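Local coordinates for Thiol:disulfide interchange protein DsbA (Pseudomonas aeruginosa, PDB 4ZL8) that probably promotes disulfide-bond formation by transferring its own disulfide to other proteins, at residues A42-P45 with T46-W50; M84-E87 with H88-H91; V94-I98 with H99-K103. The protein carries 1 engineered substitution. One frame throughout, in Å; residues are numbered along the deposited sequence.

Interaction 1 (A42-P45 with T46-W50)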
# COMPACT_ATOMS: atom_id res chain seq x y z
N ALA A 42 -10.88 -5.37 5.32
CA ALA A 42 -11.48 -5.12 6.62
C ALA A 42 -10.76 -4.01 7.39
O ALA A 42 -11.37 -3.39 8.26
CB ALA A 42 -11.48 -6.39 7.43
N PHE A 43 -9.49 -3.77 7.09
CA PHE A 43 -8.70 -2.71 7.72
C PHE A 43 -9.00 -1.34 7.14
O PHE A 43 -8.75 -0.32 7.81
CB PHE A 43 -7.22 -3.05 7.53
CG PHE A 43 -6.24 -2.22 8.35
CD1 PHE A 43 -6.50 -1.83 9.65
CD2 PHE A 43 -5.00 -1.94 7.80
CE1 PHE A 43 -5.55 -1.10 10.38
CE2 PHE A 43 -4.05 -1.23 8.52
CZ PHE A 43 -4.32 -0.82 9.81
N GLU A 44 -9.53 -1.27 5.92
CA GLU A 44 -9.75 0.02 5.27
C GLU A 44 -10.52 1.05 6.10
O GLU A 44 -10.11 2.21 6.14
CB GLU A 44 -10.42 -0.18 3.90
CG GLU A 44 -9.48 -0.77 2.88
CD GLU A 44 -8.47 0.23 2.37
OE1 GLU A 44 -8.88 1.13 1.63
OE2 GLU A 44 -7.28 0.14 2.75
N PRO A 45 -11.62 0.66 6.75
CA PRO A 45 -12.35 1.69 7.51
C PRO A 45 -11.55 2.28 8.67
O PRO A 45 -11.89 3.35 9.20
CB PRO A 45 -13.60 0.96 8.01
CG PRO A 45 -13.70 -0.26 7.17
CD PRO A 45 -12.34 -0.62 6.70
N THR A 46 -10.48 1.61 9.06
CA THR A 46 -9.60 2.10 10.12
C THR A 46 -8.47 2.96 9.54
O THR A 46 -8.25 4.09 9.98
CB THR A 46 -9.03 0.93 10.93
OG1 THR A 46 -10.12 0.21 11.55
CG2 THR A 46 -8.10 1.42 12.03
N ILE A 47 -7.79 2.45 8.53
CA ILE A 47 -6.59 3.12 8.04
C ILE A 47 -6.93 4.30 7.12
O ILE A 47 -6.22 5.29 7.10
CB ILE A 47 -5.60 2.12 7.37
CG1 ILE A 47 -4.26 2.82 7.15
CG2 ILE A 47 -6.16 1.54 6.05
CD1 ILE A 47 -3.16 1.90 6.75
N VAL A 48 -8.03 4.23 6.38
CA VAL A 48 -8.35 5.32 5.46
C VAL A 48 -8.52 6.67 6.16
O VAL A 48 -7.82 7.63 5.83
CB VAL A 48 -9.56 4.98 4.56
CG1 VAL A 48 -10.03 6.22 3.78
CG2 VAL A 48 -9.19 3.86 3.56
N PRO A 49 -9.44 6.79 7.13
CA PRO A 49 -9.59 8.13 7.70
C PRO A 49 -8.32 8.60 8.41
O PRO A 49 -7.98 9.79 8.39
CB PRO A 49 -10.75 7.99 8.69
CG PRO A 49 -10.87 6.51 8.96
CD PRO A 49 -10.33 5.79 7.75
N TRP A 50 -7.60 7.68 9.04
CA TRP A 50 -6.34 8.04 9.71
C TRP A 50 -5.34 8.58 8.71
O TRP A 50 -4.66 9.60 8.96
CB TRP A 50 -5.80 6.79 10.41
CG TRP A 50 -4.41 6.92 11.02
CD1 TRP A 50 -4.12 7.38 12.26
CD2 TRP A 50 -3.16 6.55 10.43
NE1 TRP A 50 -2.76 7.33 12.49
CE2 TRP A 50 -2.15 6.83 11.37
CE3 TRP A 50 -2.81 6.01 9.19
CZ2 TRP A 50 -0.79 6.59 11.11
CZ3 TRP A 50 -1.46 5.76 8.94
CH2 TRP A 50 -0.47 6.05 9.90
O HOH W 1 -10.52 -2.31 10.70
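Phe43 and Ile47, one helical turn apart, form the compact side of this local contact. Ile47 sets its CB over one face of the phenyl ring, displaced toward the rim, in a CH-pi contact of 4.0 Å from CB to the ring centroid. The delta methyl reaches the same ring, with CD1 3.7 Å from Phe43 CE2. The first torsion of Phe43 puts CG anti to the backbone N, beside the carbonyl carbon (chi1 -169°), where Ile47 can lie over the ring. Thr46 comes to the ring at about a right angle, its CG2 meeting CE1 obliquely. Beside this pair, the bent chain of Glu44 crosses Val48, whose CG2 methyl lies 3.4 Å from Glu44 OE1. The carboxylate itself is held from outside the turn, by a hydrogen bond between OE1 and His91 NE2 and a salt bridge from OE2 to Arg62.

The side carrying Ala42 and Pro45 is more exposed and is bridged by water, which links Ala42 O (2.8 Å) to Thr46 OG1 (2.7 Å). Backbone bonding is uneven here because Pro45 and Pro49 lack an N-H. Pro49 CD instead sits 3.2 Å from Pro45 O, where a helical hydrogen bond would otherwise form. Phe43 O, by contrast, accepts from two donors, Ile47 N and, 2.9 Å away and from above the carbonyl plane, Thr46 N. The resulting kink, with a proline five residues beyond the second cysteine of the CxxC motif, matches the kinked active-site helix of thioredoxins.

Helix 38-52 is the crossover of a beta-alpha-beta unit: Ile47 rests on Phe60 and Arg62 of strand 58-64 and on Glu31 of strand 27-33, while Phe43 and Thr46 pack against Thr175 and Leu176 of helix 172-188.

Interaction 2 (M84-E87 with H88-H91)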
# COMPACT_ATOMS: atom_id res chain seq x y z
N MET A 84 -1.86 7.10 -13.60
CA MET A 84 -2.91 7.90 -14.22
C MET A 84 -3.43 9.01 -13.31
O MET A 84 -4.17 9.88 -13.77
CB MET A 84 -4.08 7.03 -14.63
CG MET A 84 -3.78 6.13 -15.79
SD MET A 84 -5.17 5.10 -16.26
CE MET A 84 -6.25 6.29 -17.06
N GLY A 85 -3.06 8.98 -12.03
CA GLY A 85 -3.48 10.00 -11.08
C GLY A 85 -4.89 9.81 -10.57
O GLY A 85 -5.47 10.77 -10.06
N VAL A 86 -5.44 8.60 -10.70
CA VAL A 86 -6.84 8.35 -10.36
C VAL A 86 -7.06 7.29 -9.28
O VAL A 86 -8.21 6.98 -8.95
CB VAL A 86 -7.65 7.92 -11.60
CG1 VAL A 86 -7.56 8.99 -12.68
CG2 VAL A 86 -7.17 6.58 -12.12
N GLU A 87 -6.00 6.73 -8.70
CA GLU A 87 -6.22 5.62 -7.76
C GLU A 87 -7.06 6.07 -6.59
O GLU A 87 -7.95 5.33 -6.17
CB GLU A 87 -4.91 4.99 -7.28
CG GLU A 87 -5.06 3.55 -6.77
CD GLU A 87 -5.51 3.46 -5.33
OE1 GLU A 87 -5.32 4.41 -4.56
OE2 GLU A 87 -6.05 2.37 -4.98
N HIS A 88 -6.78 7.24 -6.04
CA HIS A 88 -7.48 7.70 -4.85
C HIS A 88 -8.97 7.78 -5.13
O HIS A 88 -9.78 7.44 -4.27
CB HIS A 88 -6.96 9.06 -4.41
CG HIS A 88 -7.70 9.65 -3.25
ND1 HIS A 88 -7.35 9.43 -1.94
CD2 HIS A 88 -8.77 10.48 -3.21
CE1 HIS A 88 -8.17 10.08 -1.14
NE2 HIS A 88 -9.04 10.74 -1.89
N ASP A 89 -9.31 8.18 -6.35
CA ASP A 89 -10.71 8.42 -6.72
C ASP A 89 -11.52 7.13 -6.89
O ASP A 89 -12.73 7.13 -6.67
CB ASP A 89 -10.77 9.22 -8.02
CG ASP A 89 -9.97 10.52 -7.96
OD1 ASP A 89 -10.14 11.29 -6.99
OD2 ASP A 89 -9.17 10.76 -8.89
N VAL A 90 -10.86 6.04 -7.28
CA VAL A 90 -11.53 4.76 -7.52
C VAL A 90 -11.14 3.68 -6.50
O VAL A 90 -11.60 2.54 -6.59
CB VAL A 90 -11.27 4.23 -8.94
CG1 VAL A 90 -11.66 5.27 -10.00
CG2 VAL A 90 -9.81 3.81 -9.12
N HIS A 91 -10.34 4.06 -5.51
CA HIS A 91 -9.79 3.11 -4.54
C HIS A 91 -10.87 2.30 -3.82
O HIS A 91 -10.83 1.05 -3.82
CB HIS A 91 -8.94 3.88 -3.52
CG HIS A 91 -8.37 3.02 -2.45
ND1 HIS A 91 -7.24 2.26 -2.62
CD2 HIS A 91 -8.76 2.83 -1.16
CE1 HIS A 91 -6.97 1.61 -1.50
NE2 HIS A 91 -7.87 1.94 -0.60
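Glu87 and His91 are joined by a short, nearly straight hydrogen bond one turn apart on the helix. His91 ND1 donates to Glu87 OE2 over 2.6 Å, with an angle of 167° at the hydrogen. The carboxylate oxygen receives it on its syn lone pair and lies in the plane of the imidazole, although the carboxylate and ring planes are turned 72° apart. The glutamate reaches this position by folding: beyond CG the chain bends sharply (chi2 -83°), carrying the carboxylate back alongside the helix toward the ring. The backbone adds a second approach, with His91 CB 3.2 Å from Glu87 O.

Around this pair the first turn of the helix is stitched by backbone bonds. Val86 O accepts from Val90 N at 3.3 Å and, weakly, from Asp89 N at 3.1 Å. Val90 N also turns to Glu87 O, 3.2 Å away, from well above the plane of that carbonyl. A methyl of Val90, CG2, packs 3.6 Å from Val86 O, and Asp89 OD2 lies 3.7 Å from Val86 CA.

This is a tight helix-to-helix junction in the DsbA-type thioredoxin domain. Helix 70-84 ends in a Schellman motif in which Gly85 has positive phi, and Val86 follows directly as the N-cap residue of helix 87-99, so Glu87 opens the new helix and His91 stands one turn further on.

Further out, both ends of the histidine-carboxylate pair have additional partners. Glu87 OE2 is also hydrogen-bonded to Tyr35 OH, so two bonds grip that oxygen, and the far nitrogen of the imidazole has Glu44 as its second partner. The Glu87 side chain touches Phe78 and Leu81 of helix 70-84, while the His91 ring meets that of Phe95 with the planes steeply inclined.

Interaction 3 (V94-I98 with H99-K103)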
# COMPACT_ATOMS: atom_id res chain seq x y z
N VAL A 94 -12.73 -0.15 -6.15
CA VAL A 94 -12.01 -1.36 -6.53
C VAL A 94 -12.14 -2.39 -5.42
O VAL A 94 -12.49 -3.53 -5.67
CB VAL A 94 -10.53 -1.08 -6.86
CG1 VAL A 94 -9.75 -2.38 -7.02
CG2 VAL A 94 -10.42 -0.23 -8.13
N PHE A 95 -11.91 -1.97 -4.18
CA PHE A 95 -12.12 -2.87 -3.05
C PHE A 95 -13.55 -3.40 -3.03
O PHE A 95 -13.77 -4.60 -2.76
CB PHE A 95 -11.80 -2.17 -1.72
CG PHE A 95 -10.40 -2.42 -1.21
CD1 PHE A 95 -10.00 -3.68 -0.82
CD2 PHE A 95 -9.49 -1.37 -1.09
CE1 PHE A 95 -8.74 -3.92 -0.33
CE2 PHE A 95 -8.22 -1.61 -0.60
CZ PHE A 95 -7.85 -2.87 -0.21
N GLU A 96 -14.54 -2.55 -3.26
CA GLU A 96 -15.93 -2.98 -3.17
C GLU A 96 -16.26 -3.95 -4.32
O GLU A 96 -16.99 -4.93 -4.12
CB GLU A 96 -16.88 -1.77 -3.16
CG GLU A 96 -18.22 -2.05 -2.50
CD GLU A 96 -18.17 -2.14 -0.96
OE1 GLU A 96 -17.08 -2.09 -0.34
OE2 GLU A 96 -19.26 -2.26 -0.36
N ALA A 97 -15.72 -3.68 -5.50
CA ALA A 97 -15.97 -4.56 -6.65
C ALA A 97 -15.50 -5.99 -6.36
O ALA A 97 -16.19 -6.97 -6.62
CB ALA A 97 -15.28 -4.04 -7.88
N ILE A 98 -14.31 -6.09 -5.79
CA ILE A 98 -13.69 -7.38 -5.55
C ILE A 98 -14.34 -8.11 -4.39
O ILE A 98 -14.60 -9.30 -4.48
CB ILE A 98 -12.20 -7.20 -5.32
CG1 ILE A 98 -11.52 -6.82 -6.63
CG2 ILE A 98 -11.55 -8.47 -4.73
CD1 ILE A 98 -10.08 -6.31 -6.51
N HIS A 99 -14.68 -7.41 -3.32
CA HIS A 99 -15.14 -8.06 -2.11
C HIS A 99 -16.64 -8.10 -1.94
O HIS A 99 -17.15 -8.95 -1.24
CB HIS A 99 -14.50 -7.44 -0.86
CG HIS A 99 -13.03 -7.64 -0.82
ND1 HIS A 99 -12.46 -8.77 -0.26
CD2 HIS A 99 -12.02 -6.91 -1.32
CE1 HIS A 99 -11.15 -8.70 -0.40
NE2 HIS A 99 -10.85 -7.59 -1.05
N LYS A 100 -17.36 -7.18 -2.55
CA LYS A 100 -18.81 -7.19 -2.42
C LYS A 100 -19.50 -7.59 -3.73
O LYS A 100 -20.52 -8.29 -3.69
CB LYS A 100 -19.32 -5.82 -1.95
CG LYS A 100 -18.93 -5.49 -0.51
CD LYS A 100 -19.28 -6.61 0.46
CE LYS A 100 -18.95 -6.23 1.90
NZ LYS A 100 -18.41 -7.37 2.68
N GLU A 101 -18.95 -7.17 -4.86
CA GLU A 101 -19.63 -7.38 -6.14
C GLU A 101 -19.13 -8.63 -6.89
O GLU A 101 -19.56 -8.89 -8.00
CB GLU A 101 -19.48 -6.16 -7.04
CG GLU A 101 -19.95 -4.85 -6.43
CD GLU A 101 -19.49 -3.64 -7.25
OE1 GLU A 101 -19.22 -3.81 -8.46
OE2 GLU A 101 -19.38 -2.53 -6.69
N HIS A 102 -18.21 -9.36 -6.28
CA HIS A 102 -17.73 -10.62 -6.85
C HIS A 102 -16.97 -10.45 -8.18
O HIS A 102 -16.83 -11.41 -8.94
CB HIS A 102 -18.90 -11.59 -7.04
CG HIS A 102 -19.63 -11.91 -5.77
ND1 HIS A 102 -18.99 -12.31 -4.62
CD2 HIS A 102 -20.95 -11.89 -5.48
CE1 HIS A 102 -19.88 -12.51 -3.67
NE2 HIS A 102 -21.08 -12.27 -4.16
N LYS A 103 -16.46 -9.25 -8.45
CA LYS A 103 -15.71 -9.03 -9.67
C LYS A 103 -14.27 -9.49 -9.47
O LYS A 103 -13.65 -9.19 -8.45
CB LYS A 103 -15.77 -7.56 -10.09
CG LYS A 103 -17.20 -7.13 -10.43
CD LYS A 103 -17.29 -5.69 -10.84
CE LYS A 103 -18.72 -5.30 -11.18
NZ LYS A 103 -19.19 -5.91 -12.44
O HOH W 2 -13.65 -10.93 -6.39
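Phe95 and His99 lie side by side and point the same way, their rings meeting rim to rim with the planes 29° apart. The centroids are 6.0 Å apart, and His99 CD2 approaches Phe95 CD1 in the plane of the phenyl ring. His99 CG stands anti to the carbonyl carbon, beside the backbone N (chi1 -65°), which lays the imidazole alongside Phe95. His99 CD2 also comes within 3.2 Å of Phe95 O, and that oxygen lies in the plane of the imidazole, at its edge. Ile98 comes from another direction, placing its CG2 methyl over one imidazole face, 4.0 Å from the ring centroid, as a CH-pi contact. His99 NE2 is hydrogen-bonded to the backbone oxygen of Tyr35.

On another flank the Glu96 carboxylate lies against the methylenes of Lys100. Glu96 OE2 is 3.3 Å from Lys100 CG, but the lysine chain leads off, leaving NZ 6.0 Å from that oxygen; Glu96 OE1 is bonded instead to Tyr41 OH.

Glu96 O accepts from both Lys100 N and Glu101 N; the bond from Glu101 N reaches five residues back, consistent with a widened last turn. The chain leaves the helix at His102, where phi is positive, and Lys103 N donates to Ala97 O in a 2.9 Å hydrogen bond at 160°. Lys103 O then faces Ile98 CA across 3.4 Å in a CA-H...O contact, and a water donates to both Ile98 O and Lys103 O.

The last turn of helix 87-99 lies between several elements. His99 stacks on Tyr41 of helix 38-52; Phe95 also touches the CxxC motif at the start of that helix, the predicted redox-active disulfide; Ala97 and Lys103 rest on Phe114 of helix 108-116; and Ile98 reaches His74 of helix 70-84.

From the N terminus, the three contacts follow in series, each closing only a short local turn; none nests in or crosses another. Interaction 1 lies within helix 38-52 of the thioredoxin beta-alpha-beta unit. Interaction 2 closes the turn where helix 70-84 gives way to helix 87-99, and interaction 3 follows two residues later on the same helix, covering its C-terminal end and the loop toward helix 108-116. Far apart in sequence, helices 38-52 and 87-99 meet in space through Glu44. Its hydrogen bond to His91 joins interactions 1 and 2, while Glu44 CD packs 3.5 Å from Phe95 CE2, bringing in interaction 3.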